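OmpT protein (PDB 6EHD) probably forms a non-specific diffusion channel, a membrane-spanning beta-barrel porin, through which small solutes and ions cross the outer membrane of Vibrio cholerae. Local coordinates at residues V212-A217 and D231-A236; V162-G167 and F197-E202; G104-R109 and G250-M255. The protein carries 1 engineered substitution. One frame throughout, in Å; residues are numbered along the deposited sequence. Where two conformers were deposited one is given.

Contact 1 of 3, residues V212-A217 and D231-A236; sequences VTYYNA and DAISVA. With C8E ((hydroxyethyloxy)tri(ethyloxy)octane), chain J; C8E ((hydroxyethyloxy)tri(ethyloxy)octane), chain K.
The ring of Tyr214 meets Ile233 at its edge, where Ile233 CD1 lies in the ring plane and 3.8 Å from Tyr214 CE1. Over one face of the ring sits the detergent of chain J, its ether atom O15 3.8 Å above the plane and displaced toward the rim. The tyrosine and the isoleucine run side by side in the same direction. In Ile233, CG1 is anti to the backbone N (chi1 -176°), and a second anti torsion sends CD1 on to the ring. Val212 and Val235 continue this detergent-covered surface, which probably faces the membrane, with Val212 CG2 and Val235 CG1 4.3 Å apart.

The strands beneath are antiparallel. Thr213 with Ser234 and Tyr215 with Ala232 are hydrogen-bonded pairs, each joined by two N-H...O bonds, and Tyr214 faces Ile233 in a non-hydrogen-bonded pair. On the other surface, water 1 donates to Thr213 O at 3.0 Å and lies 2.7 Å from Ser234 OG, tying a backbone carbonyl to a hydroxyl. Tyr215 CB packs on Ala232 CB at 4.2 Å, while its hydroxyl is hydrogen-bonded to that of Tyr152, on strand 147-157, on the pore side.

This is one beta hairpin of the wall, strands 208-221 and 227-242, set between strand 184-205 on one flank and strand 245-258 on the other, with Leu108 and Arg109 of an inner loop against its pore side.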
loop_
_atom_site.group_PDB
_atom_site.type_symbol
_atom_site.label_atom_id
_atom_site.label_comp_id
_atom_site.label_asym_id
_atom_site.label_seq_id
_atom_site.Cartn_x
_atom_site.Cartn_y
_atom_site.Cartn_z
ATOM N N VAL A 212 5.253 5.165 -14.414
ATOM C CA VAL A 212 6.495 4.479 -14.141
ATOM C C VAL A 212 6.983 4.819 -12.748
ATOM O O VAL A 212 7.054 5.995 -12.374
ATOM C CB VAL A 212 7.638 4.821 -15.212
ATOM C CG1 VAL A 212 8.927 4.109 -14.863
ATOM C CG2 VAL A 212 7.133 4.519 -16.601
ATOM N N THR A 213 7.417 3.798 -11.978
ATOM C CA THR A 213 8.053 3.985 -10.673
ATOM C C THR A 213 9.386 3.192 -10.588
ATOM O O THR A 213 9.452 1.973 -10.948
ATOM C CB THR A 213 7.180 3.506 -9.475
ATOM O OG1 THR A 213 5.929 4.223 -9.425
ATOM C CG2 THR A 213 7.950 3.573 -8.132
ATOM N N TYR A 214 10.454 3.923 -10.173
ATOM C CA TYR A 214 11.682 3.305 -9.746
ATOM C C TYR A 214 11.726 3.210 -8.215
ATOM O O TYR A 214 11.466 4.231 -7.518
ATOM C CB TYR A 214 12.861 4.166 -10.234
ATOM C CG TYR A 214 13.103 4.371 -11.715
ATOM C CD1 TYR A 214 12.649 3.456 -12.682
ATOM C CD2 TYR A 214 13.979 5.396 -12.168
ATOM C CE1 TYR A 214 12.868 3.641 -14.057
ATOM C CE2 TYR A 214 14.271 5.517 -13.517
ATOM C CZ TYR A 214 13.784 4.584 -14.470
ATOM O OH TYR A 214 14.118 4.690 -15.829
ATOM N N TYR A 215 12.122 2.097 -7.632
ATOM C CA TYR A 215 12.300 1.972 -6.184
ATOM C C TYR A 215 13.689 1.288 -5.918
ATOM O O TYR A 215 14.113 0.372 -6.636
ATOM C CB TYR A 215 11.155 1.057 -5.471
ATOM C CG TYR A 215 10.302 1.742 -4.453
ATOM C CD1 TYR A 215 10.794 1.981 -3.127
ATOM C CD2 TYR A 215 9.000 2.174 -4.733
ATOM C CE1 TYR A 215 10.035 2.630 -2.172
ATOM C CE2 TYR A 215 8.214 2.814 -3.791
ATOM C CZ TYR A 215 8.723 3.103 -2.512
ATOM O OH TYR A 215 7.957 3.778 -1.555
ATOM N N ASN A 216 14.369 1.739 -4.890
ATOM C CA ASN A 216 15.476 1.002 -4.274
ATOM C C ASN A 216 15.126 0.742 -2.803
ATOM O O ASN A 216 14.533 1.596 -2.123
ATOM C CB ASN A 216 16.806 1.793 -4.276
ATOM C CG ASN A 216 17.639 1.639 -5.592
ATOM O OD1 ASN A 216 17.586 0.623 -6.391
ATOM N ND2 ASN A 216 18.490 2.637 -5.803
ATOM N N ALA A 217 15.605 -0.393 -2.303
ATOM C CA ALA A 217 15.591 -0.614 -0.866
ATOM C C ALA A 217 16.868 -1.359 -0.436
ATOM O O ALA A 217 17.471 -2.076 -1.245
ATOM C CB ALA A 217 14.386 -1.399 -0.388
ATOM N N ASP A 231 16.535 -3.504 -6.422
ATOM C CA ASP A 231 16.359 -2.491 -7.482
ATOM C C ASP A 231 15.050 -2.882 -8.226
ATOM O O ASP A 231 14.931 -4.052 -8.782
ATOM C CB ASP A 231 17.530 -2.625 -8.513
ATOM C CG ASP A 231 18.946 -2.421 -7.906
ATOM O OD1 ASP A 231 19.159 -1.813 -6.815
ATOM O OD2 ASP A 231 19.880 -2.742 -8.693
ATOM N N ALA A 232 14.096 -1.922 -8.381
ATOM C CA ALA A 232 12.751 -2.294 -8.883
ATOM C C ALA A 232 12.216 -1.277 -9.885
ATOM O O ALA A 232 12.461 -0.046 -9.701
ATOM C CB ALA A 232 11.776 -2.411 -7.687
ATOM N N ILE A 233 11.567 -1.780 -10.936
ATOM C CA ILE A 233 10.887 -0.941 -11.904
ATOM C C ILE A 233 9.432 -1.481 -12.072
ATOM O O ILE A 233 9.217 -2.692 -12.202
ATOM C CB ILE A 233 11.604 -0.848 -13.257
ATOM C CG1 ILE A 233 10.887 0.131 -14.189
ATOM C CG2 ILE A 233 11.762 -2.223 -13.913
ATOM C CD1 ILE A 233 11.538 0.401 -15.555
ATOM N N SER A 234 8.472 -0.544 -12.136
ATOM C CA SER A 234 7.057 -0.812 -12.407
ATOM C C SER A 234 6.608 0.118 -13.558
ATOM O O SER A 234 6.845 1.355 -13.531
ATOM C CB SER A 234 6.203 -0.529 -11.135
ATOM O OG SER A 234 6.677 -1.281 -10.015
ATOM N N VAL A 235 6.032 -0.482 -14.617
ATOM C CA VAL A 235 5.521 0.208 -15.829
ATOM C C VAL A 235 4.064 -0.229 -15.983
ATOM O O VAL A 235 3.813 -1.406 -16.206
ATOM C CB VAL A 235 6.320 -0.158 -17.098
ATOM C CG1 VAL A 235 5.870 0.740 -18.195
ATOM C CG2 VAL A 235 7.771 0.038 -16.848
ATOM N N ALA A 236 3.128 0.685 -15.950
ATOM C CA ALA A 236 1.687 0.282 -15.902
ATOM C C ALA A 236 0.837 1.347 -16.590
ATOM O O ALA A 236 1.220 2.505 -16.763
ATOM C CB ALA A 236 1.208 0.050 -14.460
HETATM C C1 C8E J . 17.924 13.480 -7.556
HETATM C C2 C8E J . 16.486 13.184 -7.220
HETATM C C3 C8E J . 15.584 13.833 -8.254
HETATM C C4 C8E J . 14.336 13.014 -8.492
HETATM C C5 C8E J . 13.171 13.885 -8.921
HETATM C C6 C8E J . 12.494 13.455 -10.190
HETATM C C7 C8E J . 13.377 13.194 -11.406
HETATM C C8 C8E J . 12.566 13.487 -12.691
HETATM O O9 C8E J . 11.414 12.672 -12.680
HETATM C C10 C8E J . 10.647 12.513 -13.869
HETATM C C11 C8E J . 9.741 11.334 -13.539
HETATM O O12 C8E J . 10.315 10.133 -14.081
HETATM C C13 C8E J . 9.703 8.940 -13.623
HETATM C C14 C8E J . 10.712 7.821 -13.652
HETATM O O15 C8E J . 11.037 7.319 -14.958
HETATM C C16 C8E J . 11.119 8.119 -16.094
HETATM C C17 C8E J . 12.036 7.418 -17.090
HETATM O O18 C8E J . 11.370 7.102 -18.293
HETATM C C19 C8E J . 11.207 8.199 -19.180
HETATM C C20 C8E J . 10.376 7.511 -20.237
HETATM O O21 C8E J . 9.075 7.095 -19.809
HETATM C C1 C8E K . 18.695 12.334 -4.999
HETATM C C2 C8E K . 19.219 11.975 -3.614
HETATM C C3 C8E K . 19.292 10.483 -3.443
HETATM C C4 C8E K . 19.014 10.122 -2.014
HETATM C C5 C8E K . 19.319 8.690 -1.814
HETATM C C6 C8E K . 18.982 8.239 -0.418
HETATM C C7 C8E K . 19.090 6.737 -0.455
HETATM C C8 C8E K . 18.800 6.021 0.843
HETATM O O9 C8E K . 18.838 4.632 0.476
HETATM C C10 C8E K . 17.589 4.042 0.157
HETATM C C11 C8E K . 17.753 3.021 -0.966
HETATM O O12 C8E K . 18.782 2.107 -0.615
HETATM O O HOH W 1 8.928 -0.132 -8.943
#

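Contact 2 of 3, residues V162-G167 and F197-E202; sequences VHAGGG and FEVTGE. With C8E ((hydroxyethyloxy)tri(ethyloxy)octane), chain J.
Val162 to Gly166 pair with Gly201 to Phe197 in antiparallel register, two hydrogen bonds linking His163 with Thr200 and two more linking Gly165 with Glu198. Above this backbone, on the pore side, His163 and Glu198 cross at about a right angle. His163 ND1 donates to Glu198 OE2 at 2.7 Å, the oxygen lying almost in the ring plane and being met on its syn side but 22° out of the carboxylate plane. The imidazole and carboxylate planes are 58° apart. Glu198 reaches back by a bend in its chain, chi2 84°, that turns CD toward the ring.

Thr200 stands beside the histidine, its CB over one ring face in a CH-pi contact, 3.5 Å from the His163 ring centroid. Its hydroxyl, Thr200 OG1, donates to Glu198 OE1 at 2.8 Å and also bonds to Thr213 on the next strand. Toward the membrane, Gly165 O lies oblique to the Phe197 ring, 3.4 Å from Phe197 CD1.

Two donors on separate oxygens, with a threonine over the imidazole, should hold ring and carboxylate in fixed rotation. They would be expected to stabilise an ionised Glu198, which, with Glu202 OE2 4.8 Å from His163 NE2 though not in contact, might raise the histidine's proton affinity.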
loop_
_atom_site.group_PDB
_atom_site.type_symbol
_atom_site.label_atom_id
_atom_site.label_comp_id
_atom_site.label_asym_id
_atom_site.label_seq_id
_atom_site.Cartn_x
_atom_site.Cartn_y
_atom_site.Cartn_z
ATOM N N VAL A 162 4.358 14.059 -10.751
ATOM C CA VAL A 162 5.594 13.464 -10.290
ATOM C C VAL A 162 5.714 13.442 -8.798
ATOM O O VAL A 162 5.115 14.314 -8.115
ATOM C CB VAL A 162 6.816 14.178 -10.905
ATOM C CG1 VAL A 162 6.988 15.689 -10.429
ATOM C CG2 VAL A 162 8.007 13.346 -10.612
ATOM N N HIS A 163 6.414 12.437 -8.241
ATOM C CA HIS A 163 6.712 12.459 -6.803
ATOM C C HIS A 163 7.987 11.698 -6.529
ATOM O O HIS A 163 8.468 10.912 -7.405
ATOM C CB HIS A 163 5.554 11.925 -5.924
ATOM C CG HIS A 163 5.063 10.529 -6.204
ATOM N ND1 HIS A 163 5.707 9.411 -5.734
ATOM C CD2 HIS A 163 3.868 10.097 -6.671
ATOM C CE1 HIS A 163 4.956 8.340 -5.934
ATOM N NE2 HIS A 163 3.832 8.727 -6.553
ATOM N N ALA A 164 8.579 12.014 -5.396
ATOM C CA ALA A 164 9.791 11.323 -4.898
ATOM C C ALA A 164 9.885 11.328 -3.415
ATOM O O ALA A 164 9.317 12.207 -2.752
ATOM C CB ALA A 164 11.003 12.096 -5.488
ATOM N N GLY A 165 10.584 10.348 -2.829
ATOM C CA GLY A 165 10.680 10.288 -1.378
ATOM C C GLY A 165 11.036 8.902 -0.891
ATOM O O GLY A 165 11.355 7.961 -1.664
ATOM N N GLY A 166 10.884 8.754 0.417
ATOM C CA GLY A 166 11.196 7.514 1.052
ATOM C C GLY A 166 11.380 7.647 2.539
ATOM O O GLY A 166 10.736 8.473 3.197
ATOM N N GLY A 167 12.163 6.739 3.083
ATOM C CA GLY A 167 12.276 6.624 4.532
ATOM C C GLY A 167 13.041 5.429 5.067
ATOM O O GLY A 167 13.792 4.753 4.345
ATOM N N PHE A 197 13.861 4.490 -1.156
ATOM C CA PHE A 197 13.720 5.698 -1.947
ATOM C C PHE A 197 13.110 5.404 -3.293
ATOM O O PHE A 197 13.411 4.344 -3.935
ATOM C CB PHE A 197 15.163 6.363 -2.099
ATOM C CG PHE A 197 15.151 7.601 -2.929
ATOM C CD1 PHE A 197 14.589 8.750 -2.441
ATOM C CD2 PHE A 197 15.718 7.634 -4.187
ATOM C CE1 PHE A 197 14.528 9.913 -3.208
ATOM C CE2 PHE A 197 15.623 8.772 -4.961
ATOM C CZ PHE A 197 15.059 9.919 -4.459
ATOM N N GLU A 198 12.266 6.357 -3.824
ATOM C CA GLU A 198 11.581 6.143 -5.060
ATOM C C GLU A 198 11.359 7.435 -5.818
ATOM O O GLU A 198 11.310 8.532 -5.221
ATOM C CB GLU A 198 10.169 5.501 -4.782
ATOM C CG GLU A 198 9.159 6.382 -4.089
ATOM C CD GLU A 198 8.335 7.365 -4.958
ATOM O OE1 GLU A 198 8.119 7.109 -6.143
ATOM O OE2 GLU A 198 7.875 8.438 -4.431
ATOM N N VAL A 199 11.228 7.294 -7.119
ATOM C CA VAL A 199 10.718 8.350 -8.022
ATOM C C VAL A 199 9.582 7.796 -8.891
ATOM O O VAL A 199 9.730 6.669 -9.465
ATOM C CB VAL A 199 11.862 8.873 -8.938
ATOM C CG1 VAL A 199 11.352 9.864 -9.971
ATOM C CG2 VAL A 199 12.979 9.490 -8.089
ATOM N N THR A 200 8.520 8.601 -9.128
ATOM C CA THR A 200 7.382 8.180 -9.949
ATOM C C THR A 200 6.968 9.317 -10.887
ATOM O O THR A 200 6.996 10.489 -10.477
ATOM C CB THR A 200 6.103 7.844 -9.067
ATOM O OG1 THR A 200 6.403 6.690 -8.279
ATOM C CG2 THR A 200 4.879 7.588 -9.908
ATOM N N GLY A 201 6.618 8.933 -12.113
ATOM C CA GLY A 201 5.931 9.830 -13.100
ATOM C C GLY A 201 4.625 9.228 -13.588
ATOM O O GLY A 201 4.624 8.058 -13.929
ATOM N N GLU A 202 3.527 10.024 -13.692
ATOM C CA GLU A 202 2.277 9.537 -14.240
ATOM C C GLU A 202 1.710 10.588 -15.244
ATOM O O GLU A 202 1.557 11.784 -14.902
ATOM C CB GLU A 202 1.244 9.279 -13.123
ATOM C CG GLU A 202 1.594 8.164 -12.164
ATOM C CD GLU A 202 0.573 8.073 -11.008
ATOM O OE1 GLU A 202 -0.280 7.191 -11.014
ATOM O OE2 GLU A 202 0.635 8.916 -10.121
HETATM C C1 C8E J . 17.924 13.480 -7.556
HETATM C C2 C8E J . 16.486 13.184 -7.220
HETATM C C3 C8E J . 15.584 13.833 -8.254
HETATM C C4 C8E J . 14.336 13.014 -8.492
HETATM C C5 C8E J . 13.171 13.885 -8.921
HETATM C C6 C8E J . 12.494 13.455 -10.190
HETATM C C7 C8E J . 13.377 13.194 -11.406
HETATM C C8 C8E J . 12.566 13.487 -12.691
HETATM O O9 C8E J . 11.414 12.672 -12.680
HETATM C C10 C8E J . 10.647 12.513 -13.869
HETATM C C11 C8E J . 9.741 11.334 -13.539
HETATM O O12 C8E J . 10.315 10.133 -14.081
HETATM C C13 C8E J . 9.703 8.940 -13.623
HETATM C C14 C8E J . 10.712 7.821 -13.652
HETATM O O15 C8E J . 11.037 7.319 -14.958
HETATM C C16 C8E J . 11.119 8.119 -16.094
HETATM C C17 C8E J . 12.036 7.418 -17.090
HETATM O O18 C8E J . 11.370 7.102 -18.293
HETATM C C19 C8E J . 11.207 8.199 -19.180
HETATM C C20 C8E J . 10.376 7.511 -20.237
HETATM O O21 C8E J . 9.075 7.095 -19.809
#

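Contact 3 of 3, residues G104-R109 and G250-M255; sequences GGTGLR and GYEYVM. With C8E ((hydroxyethyloxy)tri(ethyloxy)octane), chain E.
Glu252 and Val254 are the residues through which segment 250-255 of strand 245-258 grips the loop 104-109, while Tyr251 and Tyr253, on the other face of the strand, meet detergent. Tyr251 comes first, with O21 of the chain E detergent over one ring face. Glu252 follows, its chain extended beyond CG and running to a type I turn from Gly105 to Leu108. There Glu252 OE2 uses its syn lone pair to accept from Gly105 N at 2.9 Å, in a nearly straight bond of 176°. Glu252 OE1 takes two donors from the same face of the carboxylate: Thr106 N at 2.9 Å, from above the plane, and Thr106 OG1 at 2.7 Å, on the anti side.

Tyr253 again has detergent over a ring face, and its hydroxyl bonds to Asp265. Val254 then turns back to the loop, and its CG2 packs at 3.6 Å from Thr106 O and 3.9 Å from Gly107 CA.

One carboxylate thus gathers two backbone N-H groups and a hydroxyl, while water 2 accepts from Gly107 N and donates weakly to Glu252 OE2. So many donors on a buried glutamate would be expected to stabilise its charged form, and they pin to the barrel wall a loop that probably corresponds to the constriction loop folded into the barrel in porins.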
loop_
_atom_site.group_PDB
_atom_site.type_symbol
_atom_site.label_atom_id
_atom_site.label_comp_id
_atom_site.label_asym_id
_atom_site.label_seq_id
_atom_site.Cartn_x
_atom_site.Cartn_y
_atom_site.Cartn_z
ATOM N N GLY A 104 -0.564 -7.001 -8.440
ATOM C CA GLY A 104 0.581 -6.030 -8.501
ATOM C C GLY A 104 0.969 -5.408 -7.206
ATOM O O GLY A 104 0.357 -5.691 -6.159
ATOM N N GLY A 105 1.995 -4.537 -7.277
ATOM C CA GLY A 105 2.678 -3.905 -6.138
ATOM C C GLY A 105 4.041 -4.513 -5.813
ATOM O O GLY A 105 4.653 -4.133 -4.804
ATOM N N THR A 106 4.515 -5.490 -6.599
ATOM C CA THR A 106 5.752 -6.190 -6.209
ATOM C C THR A 106 6.976 -5.248 -6.257
ATOM O O THR A 106 7.971 -5.515 -5.557
ATOM C CB THR A 106 6.142 -7.393 -7.077
ATOM O OG1 THR A 106 6.348 -7.011 -8.446
ATOM C CG2 THR A 106 4.947 -8.442 -7.029
ATOM N N GLY A 107 6.907 -4.203 -7.082
ATOM C CA GLY A 107 8.031 -3.233 -7.261
ATOM C C GLY A 107 8.027 -2.079 -6.243
ATOM O O GLY A 107 8.879 -1.152 -6.313
ATOM N N LEU A 108 7.066 -2.080 -5.276
ATOM C CA LEU A 108 6.952 -1.000 -4.318
ATOM C C LEU A 108 7.461 -1.553 -3.000
ATOM O O LEU A 108 6.957 -2.576 -2.529
ATOM C CB LEU A 108 5.523 -0.423 -4.271
ATOM C CG LEU A 108 4.930 -0.039 -5.626
ATOM C CD1 LEU A 108 3.490 0.459 -5.468
ATOM C CD2 LEU A 108 5.722 1.028 -6.445
ATOM N N ARG A 109 8.581 -0.987 -2.505
ATOM C CA ARG A 109 9.379 -1.716 -1.505
ATOM C C ARG A 109 9.332 -1.124 -0.059
ATOM O O ARG A 109 10.178 -1.445 0.767
ATOM C CB ARG A 109 10.844 -1.786 -1.963
ATOM C CG ARG A 109 11.067 -2.340 -3.363
ATOM C CD ARG A 109 10.312 -3.658 -3.667
ATOM N NE ARG A 109 10.640 -4.714 -2.674
ATOM C CZ ARG A 109 9.790 -5.554 -2.089
ATOM N NH1 ARG A 109 8.495 -5.590 -2.406
ATOM N NH2 ARG A 109 10.251 -6.435 -1.166
ATOM N N GLY A 250 0.058 -4.105 -16.235
ATOM C CA GLY A 250 1.396 -3.664 -15.757
ATOM C C GLY A 250 2.423 -4.751 -15.828
ATOM O O GLY A 250 2.102 -5.969 -15.916
ATOM N N TYR A 251 3.672 -4.282 -15.835
ATOM C CA TYR A 251 4.905 -5.132 -15.813
ATOM C C TYR A 251 5.811 -4.641 -14.681
ATOM O O TYR A 251 6.127 -3.418 -14.590
ATOM C CB TYR A 251 5.637 -4.935 -17.172
ATOM C CG TYR A 251 7.062 -5.565 -17.225
ATOM C CD1 TYR A 251 7.237 -6.945 -17.412
ATOM C CD2 TYR A 251 8.183 -4.798 -16.944
ATOM C CE1 TYR A 251 8.498 -7.531 -17.386
ATOM C CE2 TYR A 251 9.459 -5.371 -16.939
ATOM C CZ TYR A 251 9.612 -6.738 -17.153
ATOM O OH TYR A 251 10.923 -7.296 -17.141
ATOM N N GLU A 252 6.232 -5.567 -13.817
ATOM C CA GLU A 252 7.011 -5.290 -12.651
ATOM C C GLU A 252 8.252 -6.214 -12.602
ATOM O O GLU A 252 8.122 -7.467 -12.652
ATOM C CB GLU A 252 6.177 -5.514 -11.357
ATOM C CG GLU A 252 4.918 -4.656 -11.340
ATOM C CD GLU A 252 3.913 -4.890 -10.192
ATOM O OE1 GLU A 252 4.044 -5.901 -9.441
ATOM O OE2 GLU A 252 3.034 -3.962 -9.971
ATOM N N TYR A 253 9.434 -5.601 -12.489
ATOM C CA TYR A 253 10.701 -6.409 -12.389
ATOM C C TYR A 253 11.525 -5.953 -11.181
ATOM O O TYR A 253 11.750 -4.727 -11.005
ATOM C CB TYR A 253 11.484 -6.191 -13.677
ATOM C CG TYR A 253 12.833 -6.936 -13.698
ATOM C CD1 TYR A 253 12.877 -8.337 -13.856
ATOM C CD2 TYR A 253 14.034 -6.261 -13.360
ATOM C CE1 TYR A 253 14.112 -9.049 -13.838
ATOM C CE2 TYR A 253 15.278 -6.974 -13.349
ATOM C CZ TYR A 253 15.289 -8.341 -13.583
ATOM O OH TYR A 253 16.524 -9.010 -13.486
ATOM N N VAL A 254 11.992 -6.921 -10.357
ATOM C CA VAL A 254 12.729 -6.630 -9.156
ATOM C C VAL A 254 14.014 -7.545 -9.148
ATOM O O VAL A 254 13.908 -8.762 -9.470
ATOM C CB VAL A 254 11.965 -6.886 -7.880
ATOM C CG1 VAL A 254 12.818 -6.521 -6.651
ATOM C CG2 VAL A 254 10.621 -6.094 -7.909
ATOM N N MET A 255 15.168 -6.926 -8.946
ATOM C CA MET A 255 16.488 -7.718 -8.678
ATOM C C MET A 255 16.925 -7.573 -7.241
ATOM O O MET A 255 16.857 -6.486 -6.668
ATOM C CB MET A 255 17.577 -7.346 -9.686
ATOM C CG MET A 255 18.076 -5.936 -9.886
ATOM S SD MET A 255 18.846 -5.563 -11.577
ATOM C CE MET A 255 19.056 -7.117 -12.401
HETATM C C1 C8E E . 10.640 3.430 -18.807
HETATM C C2 C8E E . 9.848 2.386 -19.586
HETATM C C3 C8E E . 10.580 1.066 -19.541
HETATM C C4 C8E E . 10.111 0.049 -20.595
HETATM C C5 C8E E . 9.996 -1.340 -19.969
HETATM C C6 C8E E . 11.237 -2.174 -19.772
HETATM C C7 C8E E . 11.692 -2.352 -18.310
HETATM C C8 C8E E . 12.697 -3.525 -18.192
HETATM O O9 C8E E . 13.730 -3.554 -17.179
HETATM C C10 C8E E . 15.111 -3.615 -17.495
HETATM C C11 C8E E . 15.803 -4.571 -16.582
HETATM O O12 C8E E . 15.595 -5.783 -17.294
HETATM C C13 C8E E . 16.318 -6.993 -17.017
HETATM C C14 C8E E . 15.513 -8.243 -17.415
HETATM O O15 C8E E . 14.751 -8.068 -18.636
HETATM C C16 C8E E . 14.153 -9.290 -19.166
HETATM C C17 C8E E . 13.410 -9.167 -20.509
HETATM O O18 C8E E . 12.561 -8.019 -20.465
HETATM C C19 C8E E . 11.396 -7.795 -21.303
HETATM C C20 C8E E . 11.230 -6.279 -21.518
HETATM O O21 C8E E . 10.040 -5.732 -20.968
HETATM O O HOH W 2 4.800 -2.504 -8.293
#

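Five of the six segments lie on neighbouring strands of the barrel wall, which runs 160-171, 184-205, 208-221, 227-242, 245-258; the sixth, 104-109, is an inner loop. Contact 3 opens first along the chain and closes last; within it contact 2 closes before contact 1 opens. The centre of contact 1 is about 9 Å from that of contact 2 and about 6 Å from that of contact 3. Contacts 2 and 3, about 14 Å apart at their centres, do not touch. Contact 1 therefore mediates: backbone bonds tie it to strands on both flanks, and Gly107 of the loop packs against it. The arrangement illustrates how a porin couples a continuous wall to the loop that probably narrows its pore.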